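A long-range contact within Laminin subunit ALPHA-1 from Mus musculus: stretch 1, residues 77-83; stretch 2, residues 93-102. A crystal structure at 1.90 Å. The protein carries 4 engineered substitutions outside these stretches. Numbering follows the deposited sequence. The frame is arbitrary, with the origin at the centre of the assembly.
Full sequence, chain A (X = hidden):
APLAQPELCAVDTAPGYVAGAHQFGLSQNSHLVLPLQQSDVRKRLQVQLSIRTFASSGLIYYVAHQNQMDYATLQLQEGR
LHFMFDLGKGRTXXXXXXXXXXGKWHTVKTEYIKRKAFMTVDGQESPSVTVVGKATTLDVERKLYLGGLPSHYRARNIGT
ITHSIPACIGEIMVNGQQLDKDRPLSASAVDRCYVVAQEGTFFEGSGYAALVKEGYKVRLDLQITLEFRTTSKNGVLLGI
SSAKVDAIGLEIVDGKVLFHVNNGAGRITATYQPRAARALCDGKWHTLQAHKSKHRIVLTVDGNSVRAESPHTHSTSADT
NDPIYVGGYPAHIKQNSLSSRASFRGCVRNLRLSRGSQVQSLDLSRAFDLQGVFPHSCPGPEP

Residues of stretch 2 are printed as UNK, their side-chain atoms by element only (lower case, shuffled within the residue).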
# COMPACT_ATOMS: atom_id res chain seq x y z
N GLN A 77 5.07 -13.09 -1.49
CA GLN A 77 3.75 -13.60 -1.11
C GLN A 77 3.78 -14.01 0.36
O GLN A 77 4.64 -14.77 0.79
CB GLN A 77 3.37 -14.80 -1.97
CG GLN A 77 2.02 -15.41 -1.60
CD GLN A 77 1.67 -16.61 -2.46
OE1 GLN A 77 1.24 -16.47 -3.60
NE2 GLN A 77 1.85 -17.81 -1.90
N GLU A 78 2.82 -13.49 1.12
CA GLU A 78 2.74 -13.77 2.55
C GLU A 78 4.07 -13.42 3.21
O GLU A 78 4.53 -14.12 4.11
CB GLU A 78 2.38 -15.24 2.79
CG GLU A 78 1.01 -15.63 2.24
CD GLU A 78 0.65 -17.09 2.52
OE1 GLU A 78 1.43 -17.99 2.15
OE2 GLU A 78 -0.42 -17.33 3.12
N GLY A 79 4.69 -12.35 2.73
CA GLY A 79 5.95 -11.90 3.29
C GLY A 79 7.19 -12.67 2.88
O GLY A 79 8.28 -12.35 3.34
N ARG A 80 7.04 -13.67 2.01
CA ARG A 80 8.19 -14.47 1.57
C ARG A 80 8.40 -14.49 0.06
O ARG A 80 7.46 -14.29 -0.72
CB ARG A 80 8.06 -15.90 2.10
CG ARG A 80 8.16 -15.99 3.62
CD ARG A 80 8.29 -17.43 4.10
NE ARG A 80 8.68 -17.50 5.51
CZ ARG A 80 7.90 -17.14 6.53
NH1 ARG A 80 6.68 -16.68 6.31
NH2 ARG A 80 8.36 -17.22 7.77
N LEU A 81 9.64 -14.75 -0.35
CA LEU A 81 10.03 -14.76 -1.76
C LEU A 81 9.85 -16.06 -2.54
O LEU A 81 10.13 -17.15 -2.03
CB LEU A 81 11.49 -14.30 -1.87
CG LEU A 81 11.79 -12.89 -1.37
CD1 LEU A 81 13.30 -12.63 -1.37
CD2 LEU A 81 11.07 -11.89 -2.26
N HIS A 82 9.41 -15.91 -3.79
CA HIS A 82 9.20 -17.02 -4.71
C HIS A 82 9.80 -16.66 -6.08
O HIS A 82 9.46 -15.61 -6.64
CB HIS A 82 7.70 -17.31 -4.88
CG HIS A 82 7.02 -17.67 -3.59
ND1 HIS A 82 7.01 -18.95 -3.08
CD2 HIS A 82 6.34 -16.91 -2.70
CE1 HIS A 82 6.37 -18.96 -1.93
NE2 HIS A 82 5.95 -17.73 -1.68
N PHE A 83 10.67 -17.52 -6.59
CA PHE A 83 11.34 -17.32 -7.88
C PHE A 83 10.93 -18.45 -8.82
O PHE A 83 11.11 -19.62 -8.50
CB PHE A 83 12.87 -17.34 -7.67
CG PHE A 83 13.69 -17.44 -8.94
CD1 PHE A 83 13.42 -16.63 -10.04
CD2 PHE A 83 14.77 -18.32 -9.01
CE1 PHE A 83 14.23 -16.69 -11.20
CE2 PHE A 83 15.58 -18.39 -10.15
CZ PHE A 83 15.31 -17.57 -11.25
N UNK A 93 10.22 -23.88 -9.94
CA UNK A 93 9.95 -22.92 -8.87
C UNK A 93 10.87 -23.10 -7.67
O UNK A 93 11.19 -24.22 -7.29
c UNK A 93 8.49 -23.02 -8.43
c UNK A 93 6.59 -22.00 -7.16
c UNK A 93 8.10 -22.05 -7.33
n UNK A 93 4.70 -20.75 -6.11
c UNK A 93 6.17 -20.92 -6.16
N UNK A 94 11.28 -21.99 -7.07
CA UNK A 94 12.14 -22.01 -5.89
C UNK A 94 11.57 -21.04 -4.86
O UNK A 94 11.08 -19.97 -5.21
c UNK A 94 14.04 -22.10 -7.54
c UNK A 94 13.58 -21.54 -6.21
c UNK A 94 14.51 -21.95 -5.08
N UNK A 95 11.63 -21.43 -3.59
CA UNK A 95 11.13 -20.58 -2.51
C UNK A 95 12.23 -20.41 -1.46
O UNK A 95 13.16 -21.21 -1.40
c UNK A 95 9.90 -21.21 -1.85
o UNK A 95 8.81 -21.28 -2.76
N UNK A 96 12.11 -19.36 -0.66
CA UNK A 96 13.09 -19.10 0.39
C UNK A 96 12.31 -18.78 1.67
O UNK A 96 11.30 -18.07 1.63
c UNK A 96 15.19 -17.77 0.87
n UNK A 96 16.46 -18.07 0.43
c UNK A 96 15.32 -17.36 2.15
n UNK A 96 16.65 -17.42 2.46
c UNK A 96 17.32 -17.84 1.41
c UNK A 96 13.98 -17.93 0.00
N UNK A 97 12.77 -19.31 2.82
CA UNK A 97 12.14 -19.11 4.13
C UNK A 97 12.22 -17.71 4.75
O UNK A 97 11.35 -17.33 5.53
c UNK A 97 14.21 -20.17 4.42
c UNK A 97 12.83 -20.15 4.99
c UNK A 97 13.93 -20.20 2.94
N UNK A 98 13.26 -16.96 4.42
CA UNK A 98 13.44 -15.62 4.98
C UNK A 98 12.20 -14.74 4.95
O UNK A 98 11.51 -14.66 3.93
c UNK A 98 14.60 -14.91 4.28
N UNK A 99 11.91 -14.10 6.07
CA UNK A 99 10.78 -13.19 6.17
C UNK A 99 11.39 -11.81 5.84
O UNK A 99 12.28 -11.34 6.55
c UNK A 99 7.79 -13.35 7.03
c UNK A 99 10.22 -13.20 7.60
c UNK A 99 8.50 -12.61 9.31
c UNK A 99 8.84 -12.58 7.83
N UNK A 100 10.91 -11.18 4.78
CA UNK A 100 11.47 -9.89 4.35
C UNK A 100 10.76 -8.62 4.79
O UNK A 100 11.35 -7.54 4.73
c UNK A 100 12.80 -10.22 0.72
c UNK A 100 12.68 -12.09 2.37
c UNK A 100 12.78 -10.57 2.18
c UNK A 100 11.60 -9.86 2.83
N UNK A 101 9.51 -8.73 5.22
CA UNK A 101 8.71 -7.57 5.61
C UNK A 101 9.03 -6.89 6.95
O UNK A 101 8.11 -6.52 7.68
c UNK A 101 7.24 -7.96 5.58
o UNK A 101 7.00 -9.12 6.37
N UNK A 102 10.31 -6.69 7.26
CA UNK A 102 10.69 -6.05 8.52
C UNK A 102 11.14 -4.60 8.38
O UNK A 102 11.55 -3.98 9.35
c UNK A 102 11.80 -6.84 9.22
c UNK A 102 13.03 -7.05 8.34
o UNK A 102 13.84 -7.94 8.66
o UNK A 102 13.18 -6.32 7.33
O HOH W 1 11.74 -15.34 1.45

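Position 93 carries four carbons in a row ending in nitrogen, fully extended, with its next-to-last atom, a carbon, 3.8 Å from ND1 of His82. This is Lys93, whose long aliphatic stem can lie beside the ring while the charged end stays in solvent.

At position 94 one carbon bears two others, the branched pattern of Val94. Its CG2 lies 4.1 Å from CD2 of Phe83, on the buried side of the sheet, and beta branching suits an extended strand. Here the backbones pair twice: Phe83 N donates to Val94 O and Val94 N to Phe83 O, both at 2.8 Å.

Position 95 has one carbon and one oxygen, hence Ser95. It faces His82 across a non-hydrogen-bonded pair. The two backbones make no hydrogen bond to each other here, and the side chains add one: OG lies 3.0 Å from His82 ND1, at the ring edge, and either could donate.

Position 96 shows a carbon and a five-membered ring of three carbons and two nitrogens: His96. The ring leads away from stretch 1, and the backbone makes the contact, His96 N donating to Leu81 O at 3.3 Å.

At position 97 three carbons close a ring onto the backbone nitrogen, giving Pro97. Proline has no N-H to donate, but its carbonyl can accept: Arg80 NE donates to Pro97 O at 2.7 Å.

Position 98 has a single carbon, pointing away; this is Ala98. So small a side chain asks little of stretch 1, and the backbone makes the contact: its carbonyl O, 3.6 Å from Arg80 CG, also accepts from a water at 2.6 Å.

Position 99 holds four carbons forked at the second, and one tip covers a face of the Arg80 guanidinium. Leucine and isoleucine share this composition, but the fork beyond CB identifies Leu99; CD1 is 3.6 Å from Arg80 NH1.

Position 100 has the same forked set but points toward stretch 1. Leu100 packs CD2 tightly against Leu81 CD1, at 3.2 Å, a buried apolar pairing, while its N donates to Gly79 O at 3.2 Å.

Position 101, one carbon and one oxygen, is Ser101, a small residue beside Gly79, where the CA atoms are 5.6 Å apart.

Position 102 has two carbons, the second carrying two oxygens. Asp102 is out of reach of stretch 1; its carboxylate instead accepts locally, OD1 being hydrogen-bonded just outside the stretches.

The contact thus begins as an antiparallel ladder at Phe83 and Val94 and loosens toward the Gln77–Arg80 type I' turn. There a water bridges the gap, accepting from Leu81 N and donating to the O atoms of His96 and Ala98, while Arg80 and Gly79 hold the departing loop.

Stretch 2, residues 93-102: KVSHPALLSD
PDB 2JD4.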